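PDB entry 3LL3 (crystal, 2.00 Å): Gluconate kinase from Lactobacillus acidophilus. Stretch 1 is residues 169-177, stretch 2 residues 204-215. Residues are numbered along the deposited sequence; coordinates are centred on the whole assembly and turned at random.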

# COMPACT_ATOMS: atom_id res chain seq x y z
N LEU A 169 49.62 -12.85 -4.56
CA LEU A 169 48.52 -11.95 -4.25
C LEU A 169 48.21 -11.11 -5.47
O LEU A 169 48.87 -10.10 -5.71
N VAL A 170 47.18 -11.51 -6.22
CA VAL A 170 46.80 -10.80 -7.43
C VAL A 170 45.28 -10.69 -7.52
O VAL A 170 44.57 -11.63 -7.17
N THR A 171 44.80 -9.53 -7.94
CA THR A 171 43.37 -9.36 -8.22
C THR A 171 43.17 -9.01 -9.70
O THR A 171 44.10 -8.52 -10.35
N ASP A 172 41.99 -9.26 -10.25
CA ASP A 172 41.76 -8.87 -11.63
C ASP A 172 41.06 -7.52 -11.63
O ASP A 172 40.50 -7.10 -10.62
N THR A 173 41.10 -6.84 -12.76
CA THR A 173 40.47 -5.55 -12.93
C THR A 173 39.00 -5.52 -12.46
O THR A 173 38.59 -4.58 -11.81
N THR A 174 38.20 -6.55 -12.80
CA THR A 174 36.76 -6.49 -12.48
C THR A 174 36.53 -6.59 -10.98
O THR A 174 35.53 -6.10 -10.46
N MSE A 175 37.46 -7.22 -10.29
CA MSE A 175 37.34 -7.37 -8.84
C MSE A 175 37.86 -6.10 -8.13
O MSE A 175 37.30 -5.68 -7.12
N ALA A 176 38.92 -5.50 -8.66
CA ALA A 176 39.40 -4.21 -8.16
C ALA A 176 38.27 -3.18 -8.35
O ALA A 176 38.12 -2.25 -7.54
N ALA A 177 37.47 -3.38 -9.41
CA ALA A 177 36.36 -2.50 -9.71
C ALA A 177 35.29 -2.50 -8.61
O ALA A 177 34.53 -1.55 -8.50
N LEU A 204 47.87 -3.65 -1.15
CA LEU A 204 46.79 -4.18 -1.98
C LEU A 204 47.33 -5.14 -3.03
O LEU A 204 48.47 -5.01 -3.46
N PRO A 205 46.50 -6.09 -3.47
CA PRO A 205 47.00 -7.01 -4.50
C PRO A 205 47.40 -6.23 -5.75
O PRO A 205 46.87 -5.15 -5.98
N LYS A 206 48.31 -6.77 -6.55
CA LYS A 206 48.55 -6.22 -7.88
C LYS A 206 47.35 -6.52 -8.78
O LYS A 206 46.64 -7.51 -8.57
N ILE A 207 47.12 -5.68 -9.78
CA ILE A 207 45.98 -5.83 -10.69
C ILE A 207 46.42 -6.43 -12.02
O ILE A 207 47.37 -5.94 -12.64
N ALA A 208 45.76 -7.50 -12.46
CA ALA A 208 46.01 -8.06 -13.78
C ALA A 208 44.70 -8.33 -14.51
O ALA A 208 43.62 -8.13 -13.95
N GLN A 209 44.80 -8.79 -15.76
CA GLN A 209 43.62 -9.19 -16.56
C GLN A 209 43.05 -10.52 -16.06
O GLN A 209 43.79 -11.36 -15.55
N PRO A 210 41.73 -10.71 -16.24
CA PRO A 210 41.03 -11.95 -15.86
C PRO A 210 41.63 -13.21 -16.44
O PRO A 210 41.51 -14.26 -15.82
N THR A 211 42.28 -13.12 -17.60
CA THR A 211 42.83 -14.29 -18.27
C THR A 211 44.24 -14.64 -17.80
O THR A 211 44.82 -15.63 -18.23
N LYS A 212 44.81 -13.82 -16.91
CA LYS A 212 46.19 -14.05 -16.49
C LYS A 212 46.36 -15.40 -15.79
O LYS A 212 45.58 -15.77 -14.92
N VAL A 213 47.39 -16.13 -16.18
CA VAL A 213 47.69 -17.41 -15.56
C VAL A 213 48.53 -17.17 -14.32
O VAL A 213 49.60 -16.57 -14.40
N ILE A 214 48.04 -17.63 -13.17
CA ILE A 214 48.78 -17.54 -11.93
C ILE A 214 49.42 -18.90 -11.65
O ILE A 214 48.72 -19.88 -11.39
N PHE A 215 50.75 -18.95 -11.72
CA PHE A 215 51.51 -20.20 -11.75
C PHE A 215 52.75 -20.04 -10.87
O PHE A 215 53.29 -18.93 -10.77

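The most unusual feature of this contact is that the parallel strand pairing does not stop where the first strand stops: Thr173, already the first residue of a helix, donates its N to Ala208 O at 3.1 Å and so closes the ladder. The example illustrates a general principle, that in a parallel pair the backbone sets the register while side chains of alternating residues pack on the two faces of the sheet. Here the ladder begins with a weak bond from Lys206 N to Leu169 O (3.5 Å) and tightens at its centre, where Thr171 N reaches Lys206 O at 2.8 Å and Ala208 N reaches Thr171 O at 2.9 Å.

One face carries Val170, Asp172, Lys206 and Ala208. Val170, with chi1 t, places CG1 4.0 Å from Ala208 CB and 4.4 Å from Ile214 CD1, so its methyl bridges the strand and the chain that returns after the type I turn from Gln209 to Lys212. Ile214, m at both chi1 and chi2, points toward the first stretch to meet it. Lys206 starts on this face, but its long side chain (m, t, t, m) leads away, leaving its backbone to make the polar contacts.

Thr171 and Ile207 occupy the other face. The t rotamer of Thr171 sets CG2 3.9 Å from Pro205 CB and 4.1 Å from Ile207 CG1, while its OG1 is satisfied elsewhere in the structure. Pro205 points toward the first stretch and packs beside Thr171 just ahead of the second strand. Ile207, m then t, spans from strand to helix: its CG2 lies 3.8 Å from OG1 of Thr173, itself an m rotamer, and its CD1 lies 4.2 Å from CB of Ala176, whose small side chain points toward the second stretch.

Asp172 shows how a strand residue can also serve a helix. Its p rotamer carries the carboxylate forward to the first turn of the helix, where Asp172 OD1 caps the first turn, accepting weak bonds from Thr174 N (2.8 Å) and Met175 N (3.3 Å). The side chain of Thr174, also p, adds a short bond from OG1 to Asp172 OD1 at 2.5 Å. This polar knot is covered in part by Pro210, whose CG lies 3.9 Å from Asp172 OD1 and 4.3 Å from Thr174 CG2. Selenomethionine Met175 takes no part in the contact through its side chain, which remains out of reach. Across the two stretches, therefore, the hydrogen bonds are all between backbone atoms, and the side chains contribute packing.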

# COMPACT_ATOMS: atom_id res chain seq x y z
CB LEU A 169 48.87 -11.03 -3.09
CG LEU A 169 48.48 -11.48 -1.68
CD1 LEU A 169 48.78 -10.39 -0.65
CD2 LEU A 169 47.02 -11.85 -1.64
CB VAL A 170 47.29 -11.56 -8.67
CG1 VAL A 170 46.92 -10.80 -9.93
CG2 VAL A 170 48.82 -11.78 -8.59
CB THR A 171 42.72 -8.29 -7.30
OG1 THR A 171 41.30 -8.35 -7.41
CG2 THR A 171 43.21 -6.88 -7.64
CB ASP A 172 40.89 -9.89 -12.38
CG ASP A 172 39.45 -9.89 -11.88
OD1 ASP A 172 38.56 -9.35 -12.58
OD2 ASP A 172 39.22 -10.42 -10.78
CB THR A 173 40.52 -5.11 -14.39
OG1 THR A 173 41.88 -5.14 -14.87
CG2 THR A 173 39.95 -3.72 -14.55
CB THR A 174 35.93 -7.62 -13.17
OG1 THR A 174 36.11 -8.84 -12.45
CG2 THR A 174 36.34 -7.81 -14.62
CB MSE A 175 38.09 -8.61 -8.36
CG MSE A 175 37.83 -8.95 -6.91
SE MSE A 175 35.97 -9.43 -6.49
CE MSE A 175 35.83 -11.04 -7.62
CB ALA A 176 40.65 -3.79 -8.92
CB ALA A 177 35.74 -2.84 -11.09
CB LEU A 204 46.05 -3.04 -2.67
CG LEU A 204 45.42 -2.04 -1.71
CD1 LEU A 204 44.96 -0.82 -2.47
CD2 LEU A 204 44.27 -2.71 -0.94
CB PRO A 205 45.78 -7.88 -4.83
CG PRO A 205 44.81 -7.67 -3.68
CD PRO A 205 45.06 -6.29 -3.19
CB LYS A 206 49.82 -6.80 -8.48
CG LYS A 206 51.08 -6.12 -7.97
CD LYS A 206 52.34 -6.92 -8.29
CE LYS A 206 53.59 -6.06 -8.09
NZ LYS A 206 53.69 -5.01 -9.14
CB ILE A 207 45.29 -4.47 -10.95
CG1 ILE A 207 44.95 -3.79 -9.63
CG2 ILE A 207 44.01 -4.67 -11.77
CD1 ILE A 207 44.54 -2.33 -9.76
CB ALA A 208 46.82 -9.34 -13.67
CB GLN A 209 43.97 -9.40 -18.03
CG GLN A 209 44.83 -8.34 -18.69
CD GLN A 209 45.50 -8.88 -19.95
OE1 GLN A 209 44.91 -9.68 -20.69
NE2 GLN A 209 46.74 -8.47 -20.19
CB PRO A 210 39.61 -11.74 -16.42
CG PRO A 210 39.42 -10.24 -16.31
CD PRO A 210 40.79 -9.64 -16.63
CB THR A 211 42.87 -14.09 -19.80
OG1 THR A 211 43.36 -12.78 -20.09
CG2 THR A 211 41.46 -14.24 -20.41
CB LYS A 212 46.70 -12.93 -15.58
CG LYS A 212 48.15 -13.23 -15.11
CD LYS A 212 49.01 -12.00 -15.05
CE LYS A 212 50.47 -12.37 -14.72
NZ LYS A 212 51.39 -11.21 -14.87
CB VAL A 213 48.48 -18.33 -16.52
CG1 VAL A 213 48.83 -19.63 -15.83
CG2 VAL A 213 47.68 -18.61 -17.80
CB ILE A 214 47.87 -17.19 -10.75
CG1 ILE A 214 46.87 -16.07 -11.12
CG2 ILE A 214 48.70 -16.80 -9.54
CD1 ILE A 214 47.51 -14.80 -11.62
CB PHE A 215 51.94 -20.48 -13.19
CG PHE A 215 52.28 -21.93 -13.47
CD1 PHE A 215 51.27 -22.87 -13.70
CD2 PHE A 215 53.61 -22.35 -13.54
CE1 PHE A 215 51.59 -24.20 -13.97
CE2 PHE A 215 53.93 -23.69 -13.82
CZ PHE A 215 52.92 -24.61 -14.03